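Local coordinates for 70 kDa protein (Xanthomonas sp., PDB 4B2N) that is a dihaem c-type cytochrome that acts as a rubber oxygenase, a dioxygenase working processively on the polymer of natural latex, at residues 363-375 / 387-401. Numbering follows the deposited sequence.
Sequences GAVIYHERDLWAS and NGSCASCHGVYSPRH. With HEC (heme c), chain D.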
ATOM      1  N   GLY A 363      -2.078 -22.399  19.506  1.00 24.29           N
ATOM      2  CA  GLY A 363      -2.304 -21.656  18.270  1.00 27.12           C
ATOM      3  C   GLY A 363      -1.244 -21.938  17.200  1.00 24.06           C
ATOM      4  O   GLY A 363      -1.557 -21.993  16.030  1.00 24.42           O
ATOM      5  N   ALA A 364       0.000 -22.106  17.609  1.00 23.69           N
ATOM      6  CA  ALA A 364       1.061 -22.347  16.677  1.00 22.85           C
ATOM      7  C   ALA A 364       0.803 -23.627  15.970  1.00 24.93           C
ATOM      8  O   ALA A 364       0.995 -23.741  14.771  1.00 23.68           O
ATOM      9  CB  ALA A 364       2.384 -22.382  17.374  1.00 21.31           C
ATOM     10  N   VAL A 365       0.332 -24.614  16.731  1.00 23.41           N
ATOM     11  CA  VAL A 365       0.042 -25.904  16.161  1.00 24.80           C
ATOM     12  C   VAL A 365      -1.126 -25.824  15.197  1.00 25.40           C
ATOM     13  O   VAL A 365      -1.072 -26.443  14.129  1.00 27.18           O
ATOM     14  CB  VAL A 365      -0.226 -26.985  17.262  1.00 24.26           C
ATOM     15  CG1 VAL A 365      -0.554 -28.335  16.611  1.00 25.12           C
ATOM     16  CG2 VAL A 365       1.043 -27.174  18.069  1.00 25.98           C
ATOM     17  N   ILE A 366      -2.192 -25.123  15.602  1.00 24.56           N
ATOM     18  CA  ILE A 366      -3.372 -25.041  14.807  1.00 23.29           C
ATOM     19  C   ILE A 366      -2.950 -24.338  13.529  1.00 25.33           C
ATOM     20  O   ILE A 366      -3.261 -24.788  12.424  1.00 27.09           O
ATOM     21  CB  ILE A 366      -4.455 -24.235  15.533  1.00 23.91           C
ATOM     22  CG1 ILE A 366      -5.047 -25.052  16.729  1.00 26.52           C
ATOM     23  CG2 ILE A 366      -5.609 -23.940  14.564  1.00 25.46           C
ATOM     24  CD1 ILE A 366      -5.577 -24.125  17.825  1.00 24.55           C
ATOM     25  N   TYR A 367      -2.219 -23.230  13.693  1.00 22.67           N
ATOM     26  CA  TYR A 367      -1.771 -22.406  12.533  1.00 20.59           C
ATOM     27  C   TYR A 367      -1.157 -23.315  11.433  1.00 20.47           C
ATOM     28  O   TYR A 367      -1.542 -23.253  10.249  1.00 19.87           O
ATOM     29  CB  TYR A 367      -0.789 -21.303  13.003  1.00 19.07           C
ATOM     30  CG  TYR A 367      -0.287 -20.492  11.790  1.00 19.97           C
ATOM     31  CD1 TYR A 367       0.717 -20.969  11.003  1.00 19.67           C
ATOM     32  CD2 TYR A 367      -0.867 -19.285  11.443  1.00 19.24           C
ATOM     33  CE1 TYR A 367       1.133 -20.288   9.862  1.00 19.66           C
ATOM     34  CE2 TYR A 367      -0.458 -18.610  10.320  1.00 18.77           C
ATOM     35  CZ  TYR A 367       0.519 -19.104   9.545  1.00 18.64           C
ATOM     36  OH  TYR A 367       0.895 -18.413   8.426  1.00 19.49           O
ATOM     37  N   HIS A 368      -0.219 -24.168  11.834  1.00 20.88           N
ATOM     38  CA  HIS A 368       0.567 -24.967  10.891  1.00 20.99           C
ATOM     39  C   HIS A 368      -0.062 -26.316  10.539  1.00 22.45           C
ATOM     40  O   HIS A 368       0.276 -26.934   9.509  1.00 21.49           O
ATOM     41  CB  HIS A 368       1.934 -25.189  11.506  1.00 21.13           C
ATOM     42  CG  HIS A 368       2.761 -23.948  11.596  1.00 21.50           C
ATOM     43  ND1 HIS A 368       2.714 -23.096  12.678  1.00 20.53           N
ATOM     44  CD2 HIS A 368       3.639 -23.387  10.671  1.00 19.32           C
ATOM     45  CE1 HIS A 368       3.573 -22.071  12.444  1.00 19.95           C
ATOM     46  NE2 HIS A 368       4.147 -22.264  11.232  1.00 20.72           N
ATOM     47  N   GLU A 369      -1.035 -26.777  11.325  1.00 24.95           N
ATOM     48  CA  GLU A 369      -1.455 -28.154  11.107  1.00 25.67           C
ATOM     49  C   GLU A 369      -2.921 -28.395  10.917  1.00 27.03           C
ATOM     50  O   GLU A 369      -3.277 -29.447  10.385  1.00 25.42           O
ATOM     51  CB  GLU A 369      -0.931 -29.084  12.241  1.00 26.85           C
ATOM     52  CG  GLU A 369       0.599 -29.080  12.364  1.00 28.78           C
ATOM     53  CD  GLU A 369       1.137 -29.956  13.484  1.00 29.28           C
ATOM     54  OE1 GLU A 369       0.425 -30.873  13.941  1.00 33.12           O
ATOM     55  OE2 GLU A 369       2.281 -29.751  13.911  1.00 27.94           O
ATOM     56  N   ARG A 370      -3.772 -27.464  11.353  1.00 27.16           N
ATOM     57  CA  ARG A 370      -5.221 -27.733  11.324  1.00 28.14           C
ATOM     58  C   ARG A 370      -5.740 -27.543   9.901  1.00 27.19           C
ATOM     59  O   ARG A 370      -5.601 -26.470   9.320  1.00 26.43           O
ATOM     60  CB  ARG A 370      -5.978 -26.840  12.317  1.00 26.64           C
ATOM     61  CG  ARG A 370      -7.247 -27.478  12.933  1.00 30.06           C
ATOM     62  CD  ARG A 370      -8.435 -27.549  11.999  1.00 28.93           C
ATOM     63  NE  ARG A 370      -9.704 -27.232  12.689  1.00 29.13           N
ATOM     64  CZ  ARG A 370     -10.883 -27.155  12.067  1.00 28.69           C
ATOM     65  NH1 ARG A 370     -10.961 -27.417  10.763  1.00 30.13           N
ATOM     66  NH2 ARG A 370     -11.995 -26.842  12.742  1.00 29.26           N
ATOM     67  N   ASP A 371      -6.317 -28.595   9.326  1.00 26.89           N
ATOM     68  CA  ASP A 371      -6.865 -28.496   7.986  1.00 28.55           C
ATOM     69  C   ASP A 371      -8.219 -27.820   8.080  1.00 28.03           C
ATOM     70  O   ASP A 371      -9.112 -28.326   8.734  1.00 26.77           O
ATOM     71  CB  ASP A 371      -6.999 -29.878   7.360  1.00 30.60           C
ATOM     72  CG  ASP A 371      -7.516 -29.847   5.900  1.00 33.37           C
ATOM     73  OD1 ASP A 371      -8.027 -28.794   5.343  1.00 29.08           O
ATOM     74  OD2 ASP A 371      -7.405 -30.932   5.296  1.00 33.35           O
ATOM     75  N   LEU A 372      -8.391 -26.680   7.412  1.00 25.37           N
ATOM     76  CA  LEU A 372      -9.665 -25.972   7.520  1.00 24.16           C
ATOM     77  C   LEU A 372     -10.802 -26.664   6.810  1.00 23.52           C
ATOM     78  O   LEU A 372     -11.983 -26.394   7.094  1.00 22.39           O
ATOM     79  CB  LEU A 372      -9.545 -24.467   7.107  1.00 24.34           C
ATOM     80  CG  LEU A 372      -8.630 -23.668   8.055  1.00 23.59           C
ATOM     81  CD1 LEU A 372      -8.384 -22.280   7.479  1.00 20.87           C
ATOM     82  CD2 LEU A 372      -9.121 -23.574   9.491  1.00 24.68           C
ATOM     83  N   TRP A 373     -10.423 -27.557   5.891  1.00 26.37           N
ATOM     84  CA  TRP A 373     -11.330 -28.411   5.137  1.00 29.38           C
ATOM     85  C   TRP A 373     -11.459 -29.782   5.754  1.00 32.42           C
ATOM     86  O   TRP A 373     -12.046 -30.655   5.140  1.00 32.26           O
ATOM     87  CB  TRP A 373     -10.816 -28.581   3.710  1.00 27.24           C
ATOM     88  CG  TRP A 373     -10.971 -27.362   2.857  1.00 27.98           C
ATOM     89  CD1 TRP A 373     -11.975 -27.097   1.915  1.00 28.71           C
ATOM     90  CD2 TRP A 373     -10.100 -26.169   2.849  1.00 27.18           C
ATOM     91  NE1 TRP A 373     -11.767 -25.876   1.320  1.00 25.93           N
ATOM     92  CE2 TRP A 373     -10.669 -25.257   1.852  1.00 27.26           C
ATOM     93  CE3 TRP A 373      -8.939 -25.793   3.536  1.00 26.13           C
ATOM     94  CZ2 TRP A 373     -10.094 -24.012   1.571  1.00 25.43           C
ATOM     95  CZ3 TRP A 373      -8.375 -24.521   3.264  1.00 26.19           C
ATOM     96  CH2 TRP A 373      -8.943 -23.656   2.305  1.00 26.34           C
ATOM     97  N   ALA A 374     -10.921 -30.001   6.962  1.00 34.96           N
ATOM     98  CA  ALA A 374     -11.032 -31.327   7.611  1.00 34.15           C
ATOM     99  C   ALA A 374     -12.477 -31.766   7.801  1.00 35.89           C
ATOM    100  O   ALA A 374     -13.376 -30.943   7.972  1.00 35.23           O
ATOM    101  CB  ALA A 374     -10.324 -31.327   8.939  1.00 34.26           C
ATOM    102  N   SER A 375     -12.696 -33.074   7.771  1.00 38.55           N
ATOM    103  CA  SER A 375     -14.016 -33.676   8.025  1.00 40.69           C
ATOM    104  C   SER A 375     -15.081 -33.118   7.098  1.00 40.92           C
ATOM    105  O   SER A 375     -16.164 -32.773   7.563  1.00 40.14           O
ATOM    106  CB  SER A 375     -14.493 -33.480   9.469  1.00 38.04           C
ATOM    107  OG  SER A 375     -13.508 -33.790  10.448  1.00 41.20           O
ATOM    108  N   ASN A 387      -1.861 -28.369   2.944  1.00 26.52           N
ATOM    109  CA  ASN A 387      -2.506 -29.062   4.075  1.00 26.25           C
ATOM    110  C   ASN A 387      -3.728 -28.327   4.679  1.00 25.39           C
ATOM    111  O   ASN A 387      -4.227 -28.679   5.763  1.00 25.07           O
ATOM    112  CB  ASN A 387      -1.439 -29.451   5.143  1.00 24.98           C
ATOM    113  CG  ASN A 387      -1.158 -28.344   6.139  1.00 25.93           C
ATOM    114  OD1 ASN A 387      -0.771 -28.603   7.275  1.00 30.23           O
ATOM    115  ND2 ASN A 387      -1.305 -27.109   5.709  1.00 22.41           N
ATOM    116  N   GLY A 388      -4.233 -27.313   3.968  1.00 24.86           N
ATOM    117  CA  GLY A 388      -5.467 -26.635   4.365  1.00 23.98           C
ATOM    118  C   GLY A 388      -5.318 -25.727   5.586  1.00 23.27           C
ATOM    119  O   GLY A 388      -6.352 -25.206   6.133  1.00 23.54           O
ATOM    120  N   SER A 389      -4.068 -25.574   6.051  1.00 20.73           N
ATOM    121  CA  SER A 389      -3.829 -24.753   7.250  1.00 22.00           C
ATOM    122  C   SER A 389      -3.543 -23.301   6.898  1.00 22.59           C
ATOM    123  O   SER A 389      -3.350 -22.974   5.715  1.00 23.17           O
ATOM    124  CB  SER A 389      -2.651 -25.298   8.034  1.00 21.95           C
ATOM    125  OG  SER A 389      -1.452 -25.059   7.325  1.00 20.80           O
ATOM    126  N   CYS A 390      -3.550 -22.418   7.906  1.00 22.03           N
ATOM    127  CA  CYS A 390      -3.119 -20.997   7.662  1.00 21.00           C
ATOM    128  C   CYS A 390      -1.797 -20.957   6.941  1.00 20.71           C
ATOM    129  O   CYS A 390      -1.581 -20.160   6.008  1.00 21.86           O
ATOM    130  CB  CYS A 390      -2.858 -20.325   8.988  1.00 20.44           C
ATOM    131  SG  CYS A 390      -4.177 -20.465  10.207  1.00 21.64           S
ATOM    132  N   ALA A 391      -0.914 -21.832   7.402  1.00 21.01           N
ATOM    133  CA  ALA A 391       0.435 -21.963   6.839  1.00 21.49           C
ATOM    134  C   ALA A 391       0.471 -22.280   5.363  1.00 20.84           C
ATOM    135  O   ALA A 391       1.362 -21.797   4.688  1.00 20.02           O
ATOM    136  CB  ALA A 391       1.240 -22.969   7.621  1.00 21.68           C
ATOM    137  N   SER A 392      -0.487 -23.084   4.858  1.00 20.77           N
ATOM    138  CA  SER A 392      -0.540 -23.432   3.436  1.00 19.67           C
ATOM    139  C   SER A 392      -0.741 -22.247   2.502  1.00 20.14           C
ATOM    140  O   SER A 392      -0.688 -22.410   1.310  1.00 20.50           O
ATOM    141  CB  SER A 392      -1.656 -24.480   3.140  1.00 20.50           C
ATOM    142  OG  SER A 392      -2.950 -23.948   3.388  1.00 21.88           O
ATOM    143  N   CYS A 393      -1.019 -21.067   3.032  1.00 20.85           N
ATOM    144  CA  CYS A 393      -1.146 -19.866   2.180  1.00 18.87           C
ATOM    145  C   CYS A 393      -0.241 -18.840   2.715  1.00 20.21           C
ATOM    146  O   CYS A 393       0.575 -18.298   1.983  1.00 20.24           O
ATOM    147  CB  CYS A 393      -2.552 -19.273   2.215  1.00 21.10           C
ATOM    148  SG  CYS A 393      -3.697 -20.450   1.471  1.00 19.31           S
ATOM    149  N   HIS A 394      -0.404 -18.523   4.002  1.00 18.67           N
ATOM    150  CA  HIS A 394       0.320 -17.387   4.548  1.00 18.37           C
ATOM    151  C   HIS A 394       1.831 -17.571   4.700  1.00 18.58           C
ATOM    152  O   HIS A 394       2.624 -16.623   4.606  1.00 19.59           O
ATOM    153  CB  HIS A 394      -0.309 -16.979   5.861  1.00 16.50           C
ATOM    154  CG  HIS A 394      -1.588 -16.264   5.697  1.00 17.30           C
ATOM    155  ND1 HIS A 394      -1.655 -14.906   5.457  1.00 16.15           N
ATOM    156  CD2 HIS A 394      -2.870 -16.704   5.822  1.00 16.58           C
ATOM    157  CE1 HIS A 394      -2.950 -14.540   5.409  1.00 16.00           C
ATOM    158  NE2 HIS A 394      -3.700 -15.634   5.616  1.00 15.98           N
ATOM    159  N   GLY A 395       2.264 -18.797   4.938  1.00 21.29           N
ATOM    160  CA  GLY A 395       3.665 -19.012   5.269  1.00 19.91           C
ATOM    161  C   GLY A 395       3.885 -19.826   6.520  1.00 19.25           C
ATOM    162  O   GLY A 395       3.013 -19.870   7.408  1.00 19.72           O
ATOM    163  N   VAL A 396       5.074 -20.423   6.618  1.00 18.56           N
ATOM    164  CA  VAL A 396       5.481 -21.157   7.828  1.00 20.82           C
ATOM    165  C   VAL A 396       6.341 -20.298   8.767  1.00 19.66           C
ATOM    166  O   VAL A 396       7.401 -19.783   8.361  1.00 22.02           O
ATOM    167  CB  VAL A 396       6.319 -22.398   7.425  1.00 22.13           C
ATOM    168  CG1 VAL A 396       6.846 -23.113   8.666  1.00 23.14           C
ATOM    169  CG2 VAL A 396       5.486 -23.352   6.579  1.00 21.24           C
ATOM    170  N   TYR A 397       5.863 -20.113  10.011  1.00 19.52           N
ATOM    171  CA  TYR A 397       6.513 -19.213  10.953  1.00 18.36           C
ATOM    172  C   TYR A 397       7.307 -19.957  12.000  1.00 19.52           C
ATOM    173  O   TYR A 397       8.278 -19.432  12.479  1.00 20.78           O
ATOM    174  CB  TYR A 397       5.524 -18.265  11.664  1.00 18.63           C
ATOM    175  CG  TYR A 397       4.840 -17.338  10.698  1.00 18.61           C
ATOM    176  CD1 TYR A 397       5.574 -16.573   9.818  1.00 19.36           C
ATOM    177  CD2 TYR A 397       3.461 -17.284  10.636  1.00 18.21           C
ATOM    178  CE1 TYR A 397       4.939 -15.757   8.868  1.00 18.95           C
ATOM    179  CE2 TYR A 397       2.795 -16.524   9.686  1.00 18.35           C
ATOM    180  CZ  TYR A 397       3.536 -15.739   8.821  1.00 17.92           C
ATOM    181  OH  TYR A 397       2.868 -14.984   7.903  1.00 17.99           O
ATOM    182  N   SER A 398       6.835 -21.130  12.392  1.00 19.59           N
ATOM    183  CA  SER A 398       7.360 -21.879  13.521  1.00 20.56           C
ATOM    184  C   SER A 398       8.704 -22.498  13.108  1.00 21.80           C
ATOM    185  O   SER A 398       8.760 -23.206  12.058  1.00 21.08           O
ATOM    186  CB  SER A 398       6.333 -22.952  13.893  1.00 21.74           C
ATOM    187  OG  SER A 398       6.949 -24.172  14.243  1.00 24.69           O
ATOM    188  N   PRO A 399       9.790 -22.204  13.875  1.00 21.40           N
ATOM    189  CA  PRO A 399      11.083 -22.769  13.474  1.00 23.97           C
ATOM    190  C   PRO A 399      11.023 -24.297  13.379  1.00 25.06           C
ATOM    191  O   PRO A 399      11.667 -24.896  12.541  1.00 26.11           O
ATOM    192  CB  PRO A 399      12.002 -22.353  14.631  1.00 25.38           C
ATOM    193  CG  PRO A 399      11.402 -21.072  15.122  1.00 26.05           C
ATOM    194  CD  PRO A 399       9.917 -21.360  15.078  1.00 23.55           C
ATOM    195  N   ARG A 400      10.223 -24.899  14.245  1.00 24.70           N
ATOM    196  CA  ARG A 400      10.079 -26.364  14.230  1.00 27.11           C
ATOM    197  C   ARG A 400       9.497 -26.859  12.902  1.00 28.14           C
ATOM    198  O   ARG A 400      10.028 -27.778  12.311  1.00 29.25           O
ATOM    199  CB  ARG A 400       9.240 -26.835  15.402  1.00 27.17           C
ATOM    200  CG  ARG A 400       9.141 -28.354  15.501  1.00 28.90           C
ATOM    201  CD  ARG A 400       8.134 -28.832  16.550  1.00 30.74           C
ATOM    202  NE  ARG A 400       8.408 -28.292  17.875  1.00 30.93           N
ATOM    203  CZ  ARG A 400       7.626 -28.458  18.940  1.00 30.68           C
ATOM    204  NH1 ARG A 400       6.498 -29.177  18.869  1.00 32.91           N
ATOM    205  NH2 ARG A 400       7.959 -27.887  20.083  1.00 29.22           N
ATOM    206  N   HIS A 401       8.442 -26.209  12.411  1.00 28.02           N
ATOM    207  CA  HIS A 401       7.862 -26.604  11.157  1.00 25.33           C
ATOM    208  C   HIS A 401       8.728 -26.149  10.026  1.00 26.01           C
ATOM    209  O   HIS A 401       8.782 -26.820   8.992  1.00 26.39           O
ATOM    210  CB  HIS A 401       6.466 -26.050  11.069  1.00 25.08           C
ATOM    211  CG  HIS A 401       5.525 -26.698  12.040  1.00 26.20           C
ATOM    212  ND1 HIS A 401       5.465 -26.351  13.347  1.00 27.13           N
ATOM    213  CD2 HIS A 401       4.607 -27.707  11.868  1.00 27.32           C
ATOM    214  CE1 HIS A 401       4.550 -27.086  13.966  1.00 26.45           C
ATOM    215  NE2 HIS A 401       4.041 -27.940  13.086  1.00 26.46           N
TER
HETATM  216 FE   HEC D 701      -5.717 -15.764   5.556  1.00 18.49          FE
HETATM  217  CHA HEC D 701      -5.992 -12.432   4.682  1.00 16.76           C
HETATM  218  CHB HEC D 701      -5.083 -14.904   8.958  1.00 17.69           C
HETATM  219  CHC HEC D 701      -5.943 -19.028   6.542  1.00 18.35           C
HETATM  220  CHD HEC D 701      -5.229 -16.607   2.284  1.00 17.68           C
HETATM  221  NA  HEC D 701      -5.458 -14.030   6.565  1.00 18.57           N
HETATM  222  C1A HEC D 701      -5.765 -12.736   6.076  1.00 18.22           C
HETATM  223  C2A HEC D 701      -5.676 -11.729   7.130  1.00 17.18           C
HETATM  224  C3A HEC D 701      -5.398 -12.457   8.381  1.00 18.27           C
HETATM  225  C4A HEC D 701      -5.346 -13.855   8.006  1.00 18.09           C
HETATM  226  CMA HEC D 701      -5.196 -11.829   9.743  1.00 16.76           C
HETATM  227  CAA HEC D 701      -5.732 -10.211   6.980  1.00 17.16           C
HETATM  228  CBA HEC D 701      -4.251  -9.887   6.561  1.00 16.35           C
HETATM  229  CGA HEC D 701      -4.122  -8.422   6.116  1.00 16.37           C
HETATM  230  O1A HEC D 701      -5.190  -7.765   6.010  1.00 15.45           O
HETATM  231  O2A HEC D 701      -3.003  -7.830   5.896  1.00 16.75           O
HETATM  232  NB  HEC D 701      -5.548 -16.761   7.464  1.00 19.52           N
HETATM  233  C1B HEC D 701      -5.294 -16.321   8.696  1.00 18.30           C
HETATM  234  C2B HEC D 701      -5.248 -17.337   9.753  1.00 19.50           C
HETATM  235  C3B HEC D 701      -5.533 -18.578   9.009  1.00 18.74           C
HETATM  236  C4B HEC D 701      -5.692 -18.107   7.643  1.00 19.13           C
HETATM  237  CMB HEC D 701      -4.966 -17.107  11.220  1.00 19.00           C
HETATM  238  CAB HEC D 701      -5.677 -19.990   9.538  1.00 19.89           C
HETATM  239  CBB HEC D 701      -6.792 -20.176  10.359  1.00 18.72           C
HETATM  240  NC  HEC D 701      -5.473 -17.462   4.646  1.00 19.01           N
HETATM  241  C1C HEC D 701      -5.759 -18.765   5.144  1.00 19.09           C
HETATM  242  C2C HEC D 701      -5.797 -19.817   4.136  1.00 19.58           C
HETATM  243  C3C HEC D 701      -5.578 -19.110   2.899  1.00 18.96           C
HETATM  244  C4C HEC D 701      -5.479 -17.662   3.236  1.00 19.54           C
HETATM  245  CMC HEC D 701      -6.016 -21.309   4.337  1.00 18.53           C
HETATM  246  CAC HEC D 701      -5.545 -19.762   1.549  1.00 22.14           C
HETATM  247  CBC HEC D 701      -6.500 -20.573   1.057  1.00 21.32           C
HETATM  248  ND  HEC D 701      -5.548 -14.741   3.866  1.00 17.43           N
HETATM  249  C1D HEC D 701      -5.433 -15.189   2.621  1.00 17.12           C
HETATM  250  C2D HEC D 701      -5.444 -14.216   1.536  1.00 17.15           C
HETATM  251  C3D HEC D 701      -5.685 -12.975   2.233  1.00 16.67           C
HETATM  252  C4D HEC D 701      -5.759 -13.406   3.626  1.00 17.49           C
HETATM  253  CMD HEC D 701      -5.280 -14.446   0.056  1.00 16.40           C
HETATM  254  CAD HEC D 701      -5.800 -11.595   1.628  1.00 16.40           C
HETATM  255  CBD HEC D 701      -7.310 -11.356   1.480  1.00 16.60           C
HETATM  256  CGD HEC D 701      -7.629  -9.989   0.923  1.00 15.52           C
HETATM  257  O1D HEC D 701      -8.347  -9.842  -0.075  1.00 18.01           O
HETATM  258  O2D HEC D 701      -7.099  -9.064   1.502  1.00 14.23           O
HETATM  259  O   HOH W   1      -4.929 -23.881  10.139  1.00 21.61           O
HETATM  260  O   HOH W   2      -3.544 -30.517   7.832  1.00 32.33           O
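The CXXCH haem-attachment motif, Cys390 to His394, packs through Cys390 and Ala391 against Tyr367 near the end of helix 357-369. Cys390 SG and Cys393 SG are joined by thioether bonds to CAB and CAC, the carbons of the former vinyl groups, and His394 NE2 binds the iron 2.0 Å away, with His641 as the second axial ligand. Tyr367 CG lies anti to the backbone N (chi1 178°), which carries the ring down along the motif: Cys390 CB sits over one face, 3.5 Å from the ring centroid, as a CH-pi contact. The phenol then reaches past the short helix, where Tyr367 OH donates to Gly395 O at 2.8 Å, while Tyr367 O accepts from Ala391 N. A tyrosine suits this place because its flat ring covers the haem-bearing cysteine and its hydroxyl holds the turn that follows the axial histidine. Helix 357-369 precedes the motif and touches helix 649-660 through Ala364 and Ile366, consistent with the pairing of N- and C-terminal helices in class I cytochromes c. His368 works at both ends of its imidazole: ND1 donates to Ala364 O, one turn back, and that bond leaves NE2 to accept, nearly in the ring plane, from Tyr397 N at 3.0 Å. With both nitrogens engaged, the ring's rotation is fixed. His401 lies in an offset stack with it, centroids 4.6 Å apart and planes at 15°. The NE2 of His401 meets the anti lone pair of Glu369 OE2 at 2.7 Å, almost straight at 169°, and its ND1 is hydrogen-bonded to Ser398 OG. Beyond helix 357-369, Leu372 N donates to Gly388 O; Gly388 has positive phi, and its bare CA lets the Asp371 carboxylate come close. A water accepts from Cys390 N within hydrogen-bonding distance of Ile366 O and Arg370 O.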